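PDB 4A39: metallo-carboxypeptidase from Pseudomonas aeruginosa, which is a zinc-dependent carboxypeptidase of the M14 family, probably removing C-terminal residues from peptide or protein chains, and serves as a model for mammalian cytosolic carboxypeptidases. Local coordinates for residues Asp19-Asn24 against Tyr126-His131; Phe120-Pro125 against Met349-His354. All blocks are in the same frame, centred on the assembly; numbering follows the deposited sequence.

Contact 1. Residues Asp19-Asn24 against Tyr126-His131; sequences DFDSGN and YSRERH
Asp21 and Ser127 bring their CA atoms to 6.2 Å where a type II beta turn, Phe20 to Gly23, meets the start of helix 128-138. Asp21 is the second residue of that turn, and its carboxylate does nearly all the touching. CG stands anti to the backbone N (chi1 -172°), which carries the group out from the loop to the helix end. There OD2 accepts from Arg128 N at 2.9 Å in an almost straight bond (168° at the hydrogen), the amide reaching it from above the carboxylate plane. The same oxygen lies 3.4 Å from Arg128 CG and 3.8 Å from Ser127 CB, so aliphatic carbon closes in beside the bond. The other oxygen works through a water, which donates to Asp21 OD1 (2.6 Å) and to Tyr126 O and accepts from Arg128 NE. Arg128, bent at chi2 and chi3, folds back until its guanidinium meets both that water and Tyr126 O edge-on; NH2 donates to Tyr126 O at 2.9 Å. No direct salt bridge joins it to Asp21: OD2 remains 4.7 Å from Arg128 NE, and the arginine's charge is instead paired with Glu187 of helix 185-196. Ser127 is the helix N-cap, its OG accepting from Arg130 N at 3.0 Å. Asp21 and Ser127 thus take one amide each at the helix start, and the negative charge of Asp21 would probably suit the positive end of the helix dipole. This is helix N-terminal capping, reinforced by a carboxylate from the N-terminal beta domain.

Contact 2. Residues Phe120-Pro125 against Met349-His354; sequences FAYFEP and MPFKDH
Tyr122 and Phe351 lay their rings against each other in an offset stack, centroids 4.3 Å apart and planes inclined by 18°. Here the packing is tight. Tyr122 CD2 comes to 3.3 Å from Phe351 CE2, and Tyr122 CE2 to 3.4 Å from Phe351 CD2, each ring covering the rim of the other's face while the two side chains cross at about a right angle. CG of Tyr122 is anti to its own nitrogen (chi1 -171°), whereas in Phe351 it is anti to the carbonyl carbon (chi1 -85°); these torsions swing the side chains across each other so that the rings overlap. Tyr122 O lies in the plane of the Phe351 ring, at its edge, and the tyrosine hydroxyl is hydrogen-bonded to Gln50. The contact spans two sheets: Tyr122 follows strand 118-121 of the N-terminal beta domain, and Phe351 follows strand 343-350 of the mixed sheet at the core of the M14 carboxypeptidase fold, three residues beyond Glu348, the predicted proton donor/acceptor. Phe351 also packs on Met185, and its side chain is about 4 Å from that of the zinc ligand Glu183 and about 7 Å from the zinc ion. Phe123 sits more loosely. Its CB stays 4.0 Å from Phe351 CD2, and its ring meets segment 349-354 obliquely, CE1 being 3.8 Å from Pro350 O. No hydrogen bond joins the two segments. At the partly exposed margin, Lys352 points its CB away from 120-125, and NZ is bonded to the carbonyl oxygens of Ser82 and Glu277.

Overall arrangement
Both contacts lie between the N-terminal beta domain and the carboxypeptidase domain, their centres about 15 Å apart. Along the chain their segments alternate: 19-24, 120-125, 126-131, 349-354. Residues 120-125 run straight into 126-131, so one connection, from strand 118-121 to helix 128-138, serves contact 2 with its first half and contact 1 with its second. The two also touch directly, Ser22 OG lying 4.0 Å from Pro125 CB. Contact 1 is polar and near the surface; contact 2 is aromatic and buried. Helix 185-196, beginning just after the zinc ligand Glu183, packs against both; contact 2 comes nearer the metal, whereas in contact 1 the Arg128 side chain is about 10 Å from that of Glu183.

Contact 1. Residues Asp19-Asn24 against Tyr126-His131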
# COMPACT_ATOMS: atom_id res chain seq x y z
N ASP A 19 1.53 -4.47 21.56
CA ASP A 19 2.98 -4.58 21.66
C ASP A 19 3.55 -5.59 20.67
O ASP A 19 4.11 -6.63 21.06
CB ASP A 19 3.37 -4.96 23.10
CG ASP A 19 2.79 -6.29 23.54
OD1 ASP A 19 1.62 -6.59 23.19
OD2 ASP A 19 3.49 -7.04 24.26
N PHE A 20 3.42 -5.28 19.39
CA PHE A 20 3.91 -6.14 18.32
C PHE A 20 4.01 -5.37 17.00
O PHE A 20 3.59 -4.22 16.90
CB PHE A 20 2.99 -7.36 18.16
CG PHE A 20 1.52 -7.03 18.12
CD1 PHE A 20 0.95 -6.44 17.00
CD2 PHE A 20 0.71 -7.29 19.22
CE1 PHE A 20 -0.41 -6.12 16.97
CE2 PHE A 20 -0.64 -6.98 19.21
CZ PHE A 20 -1.21 -6.39 18.08
N ASP A 21 4.59 -6.03 16.00
CA ASP A 21 4.79 -5.45 14.67
C ASP A 21 3.51 -4.80 14.12
O ASP A 21 2.50 -5.47 13.94
CB ASP A 21 5.27 -6.55 13.72
CG ASP A 21 5.69 -6.02 12.36
OD1 ASP A 21 5.01 -5.11 11.83
OD2 ASP A 21 6.70 -6.52 11.82
N SER A 22 3.60 -3.50 13.84
CA SER A 22 2.50 -2.69 13.30
C SER A 22 1.35 -2.45 14.27
O SER A 22 0.29 -1.96 13.89
CB SER A 22 1.95 -3.29 11.99
OG SER A 22 1.08 -4.39 12.22
N GLY A 23 1.57 -2.79 15.53
CA GLY A 23 0.53 -2.57 16.52
C GLY A 23 0.28 -1.09 16.77
O GLY A 23 1.21 -0.28 16.73
N ASN A 24 -0.97 -0.74 17.01
CA ASN A 24 -1.33 0.65 17.30
C ASN A 24 -2.67 0.76 18.02
O ASN A 24 -3.73 0.49 17.45
CB ASN A 24 -1.39 1.50 16.03
CG ASN A 24 -1.71 2.97 16.33
OD1 ASN A 24 -2.56 3.26 17.17
ND2 ASN A 24 -1.06 3.88 15.62
N TYR A 126 0.59 -6.39 7.01
CA TYR A 126 1.71 -7.01 6.33
C TYR A 126 2.90 -6.78 7.26
O TYR A 126 3.43 -5.67 7.34
CB TYR A 126 1.98 -6.36 4.97
CG TYR A 126 2.72 -7.29 4.03
CD1 TYR A 126 4.08 -7.56 4.22
CD2 TYR A 126 2.04 -7.96 3.02
CE1 TYR A 126 4.73 -8.50 3.42
CE2 TYR A 126 2.69 -8.90 2.22
CZ TYR A 126 4.03 -9.17 2.42
OH TYR A 126 4.66 -10.11 1.65
N SER A 127 3.29 -7.82 8.00
CA SER A 127 4.40 -7.70 8.95
C SER A 127 5.76 -7.69 8.28
O SER A 127 5.90 -8.05 7.11
CB SER A 127 4.36 -8.86 9.95
OG SER A 127 4.71 -10.08 9.32
N ARG A 128 6.78 -7.28 9.03
CA ARG A 128 8.13 -7.27 8.47
C ARG A 128 8.62 -8.71 8.39
O ARG A 128 9.53 -9.02 7.61
CB ARG A 128 9.07 -6.44 9.35
CG ARG A 128 8.67 -4.98 9.54
CD ARG A 128 8.53 -4.25 8.21
NE ARG A 128 7.22 -4.46 7.61
CZ ARG A 128 6.99 -4.49 6.30
NH1 ARG A 128 7.99 -4.33 5.43
NH2 ARG A 128 5.76 -4.68 5.84
N GLU A 129 8.03 -9.59 9.20
CA GLU A 129 8.42 -10.99 9.15
C GLU A 129 7.94 -11.55 7.83
O GLU A 129 8.66 -12.32 7.18
CB GLU A 129 7.83 -11.78 10.33
CG GLU A 129 8.45 -11.38 11.68
CD GLU A 129 8.14 -12.34 12.82
OE1 GLU A 129 6.97 -12.74 12.97
OE2 GLU A 129 9.08 -12.67 13.57
N ARG A 130 6.75 -11.15 7.41
CA ARG A 130 6.21 -11.61 6.13
C ARG A 130 7.06 -10.98 5.03
O ARG A 130 7.29 -11.60 3.99
CB ARG A 130 4.74 -11.19 5.97
CG ARG A 130 4.05 -11.90 4.82
CD ARG A 130 2.59 -11.51 4.65
NE ARG A 130 1.96 -12.34 3.62
CZ ARG A 130 1.41 -13.53 3.84
NH1 ARG A 130 1.39 -14.04 5.06
NH2 ARG A 130 0.90 -14.22 2.83
N HIS A 131 7.52 -9.76 5.26
CA HIS A 131 8.36 -9.05 4.29
C HIS A 131 9.63 -9.86 4.05
O HIS A 131 10.06 -10.04 2.91
CB HIS A 131 8.74 -7.66 4.82
CG HIS A 131 9.73 -6.95 3.96
ND1 HIS A 131 9.38 -6.29 2.80
CD2 HIS A 131 11.07 -6.80 4.08
CE1 HIS A 131 10.46 -5.78 2.24
NE2 HIS A 131 11.50 -6.07 3.00
O HOH W 1 4.99 -4.20 9.35

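Contact 2. Residues Phe120-Pro125 against Met349-His354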
# COMPACT_ATOMS: atom_id res chain seq x y z
N PHE A 120 -7.95 -6.99 15.71
CA PHE A 120 -8.65 -6.02 14.87
C PHE A 120 -7.60 -5.13 14.23
O PHE A 120 -6.57 -4.82 14.85
CB PHE A 120 -9.62 -5.14 15.67
CG PHE A 120 -10.81 -5.86 16.21
CD1 PHE A 120 -11.97 -5.97 15.45
CD2 PHE A 120 -10.79 -6.41 17.49
CE1 PHE A 120 -13.09 -6.62 15.95
CE2 PHE A 120 -11.91 -7.06 18.00
CZ PHE A 120 -13.06 -7.16 17.23
N ALA A 121 -7.84 -4.72 12.99
CA ALA A 121 -6.91 -3.85 12.29
C ALA A 121 -7.65 -3.01 11.25
O ALA A 121 -8.78 -3.33 10.87
CB ALA A 121 -5.81 -4.66 11.62
N TYR A 122 -7.01 -1.94 10.80
CA TYR A 122 -7.62 -1.05 9.81
C TYR A 122 -7.62 -1.72 8.44
O TYR A 122 -8.48 -1.43 7.60
CB TYR A 122 -6.85 0.28 9.79
CG TYR A 122 -7.50 1.39 8.98
CD1 TYR A 122 -8.89 1.54 8.93
CD2 TYR A 122 -6.71 2.32 8.29
CE1 TYR A 122 -9.48 2.57 8.21
CE2 TYR A 122 -7.29 3.36 7.57
CZ TYR A 122 -8.67 3.48 7.54
OH TYR A 122 -9.25 4.51 6.82
N PHE A 123 -6.67 -2.62 8.23
CA PHE A 123 -6.56 -3.41 7.00
C PHE A 123 -5.73 -4.64 7.34
O PHE A 123 -4.97 -4.63 8.31
CB PHE A 123 -5.88 -2.63 5.87
CG PHE A 123 -6.07 -3.26 4.51
CD1 PHE A 123 -7.24 -3.03 3.79
CD2 PHE A 123 -5.11 -4.11 3.98
CE1 PHE A 123 -7.44 -3.65 2.55
CE2 PHE A 123 -5.30 -4.73 2.74
CZ PHE A 123 -6.47 -4.50 2.03
N GLU A 124 -5.87 -5.70 6.55
CA GLU A 124 -5.09 -6.93 6.78
C GLU A 124 -3.61 -6.52 6.81
O GLU A 124 -3.05 -6.13 5.78
CB GLU A 124 -5.37 -7.92 5.64
CG GLU A 124 -4.74 -9.29 5.84
CD GLU A 124 -5.25 -10.32 4.85
OE1 GLU A 124 -6.08 -9.98 3.98
OE2 GLU A 124 -4.81 -11.49 4.95
N PRO A 125 -2.95 -6.63 7.98
CA PRO A 125 -1.54 -6.26 8.14
C PRO A 125 -0.49 -7.07 7.39
O PRO A 125 -0.65 -8.27 7.18
CB PRO A 125 -1.32 -6.35 9.65
CG PRO A 125 -2.71 -6.27 10.23
CD PRO A 125 -3.52 -7.08 9.26
N MET A 349 -5.62 1.60 -3.83
CA MET A 349 -6.55 0.54 -3.46
C MET A 349 -7.29 1.03 -2.22
O MET A 349 -6.72 1.72 -1.37
CB MET A 349 -5.79 -0.75 -3.17
CG MET A 349 -5.20 -1.42 -4.40
SD MET A 349 -4.07 -2.75 -3.94
CE MET A 349 -2.57 -1.80 -3.60
N PRO A 350 -8.57 0.65 -2.08
CA PRO A 350 -9.39 1.07 -0.94
C PRO A 350 -9.24 0.34 0.38
O PRO A 350 -8.96 -0.86 0.41
CB PRO A 350 -10.80 0.92 -1.49
CG PRO A 350 -10.68 -0.34 -2.30
CD PRO A 350 -9.36 -0.13 -3.05
N PHE A 351 -9.43 1.07 1.47
CA PHE A 351 -9.41 0.47 2.81
C PHE A 351 -10.80 -0.12 3.04
O PHE A 351 -10.99 -0.96 3.92
CB PHE A 351 -9.14 1.52 3.90
CG PHE A 351 -7.69 1.80 4.12
CD1 PHE A 351 -7.02 2.75 3.36
CD2 PHE A 351 -6.98 1.10 5.09
CE1 PHE A 351 -5.67 3.01 3.56
CE2 PHE A 351 -5.62 1.34 5.30
CZ PHE A 351 -4.96 2.30 4.53
N LYS A 352 -11.77 0.36 2.26
CA LYS A 352 -13.16 -0.11 2.35
C LYS A 352 -13.29 -1.30 1.41
O LYS A 352 -12.58 -2.30 1.58
CB LYS A 352 -14.12 1.03 1.95
CG LYS A 352 -14.09 2.22 2.91
CD LYS A 352 -14.91 3.39 2.39
CE LYS A 352 -14.89 4.56 3.37
NZ LYS A 352 -15.68 5.72 2.85
N ASP A 353 -14.17 -1.22 0.42
CA ASP A 353 -14.34 -2.31 -0.55
C ASP A 353 -14.20 -1.66 -1.92
O ASP A 353 -14.16 -0.44 -2.03
CB ASP A 353 -15.75 -2.93 -0.42
CG ASP A 353 -15.86 -4.32 -1.05
OD1 ASP A 353 -14.94 -4.77 -1.76
OD2 ASP A 353 -16.91 -4.97 -0.85
N HIS A 354 -14.08 -2.48 -2.96
CA HIS A 354 -14.04 -1.99 -4.33
C HIS A 354 -15.51 -2.19 -4.68
O HIS A 354 -15.90 -3.27 -5.12
CB HIS A 354 -13.14 -2.88 -5.20
CG HIS A 354 -13.06 -2.45 -6.63
ND1 HIS A 354 -13.45 -3.27 -7.67
CD2 HIS A 354 -12.63 -1.30 -7.20
CE1 HIS A 354 -13.26 -2.65 -8.82
NE2 HIS A 354 -12.76 -1.45 -8.56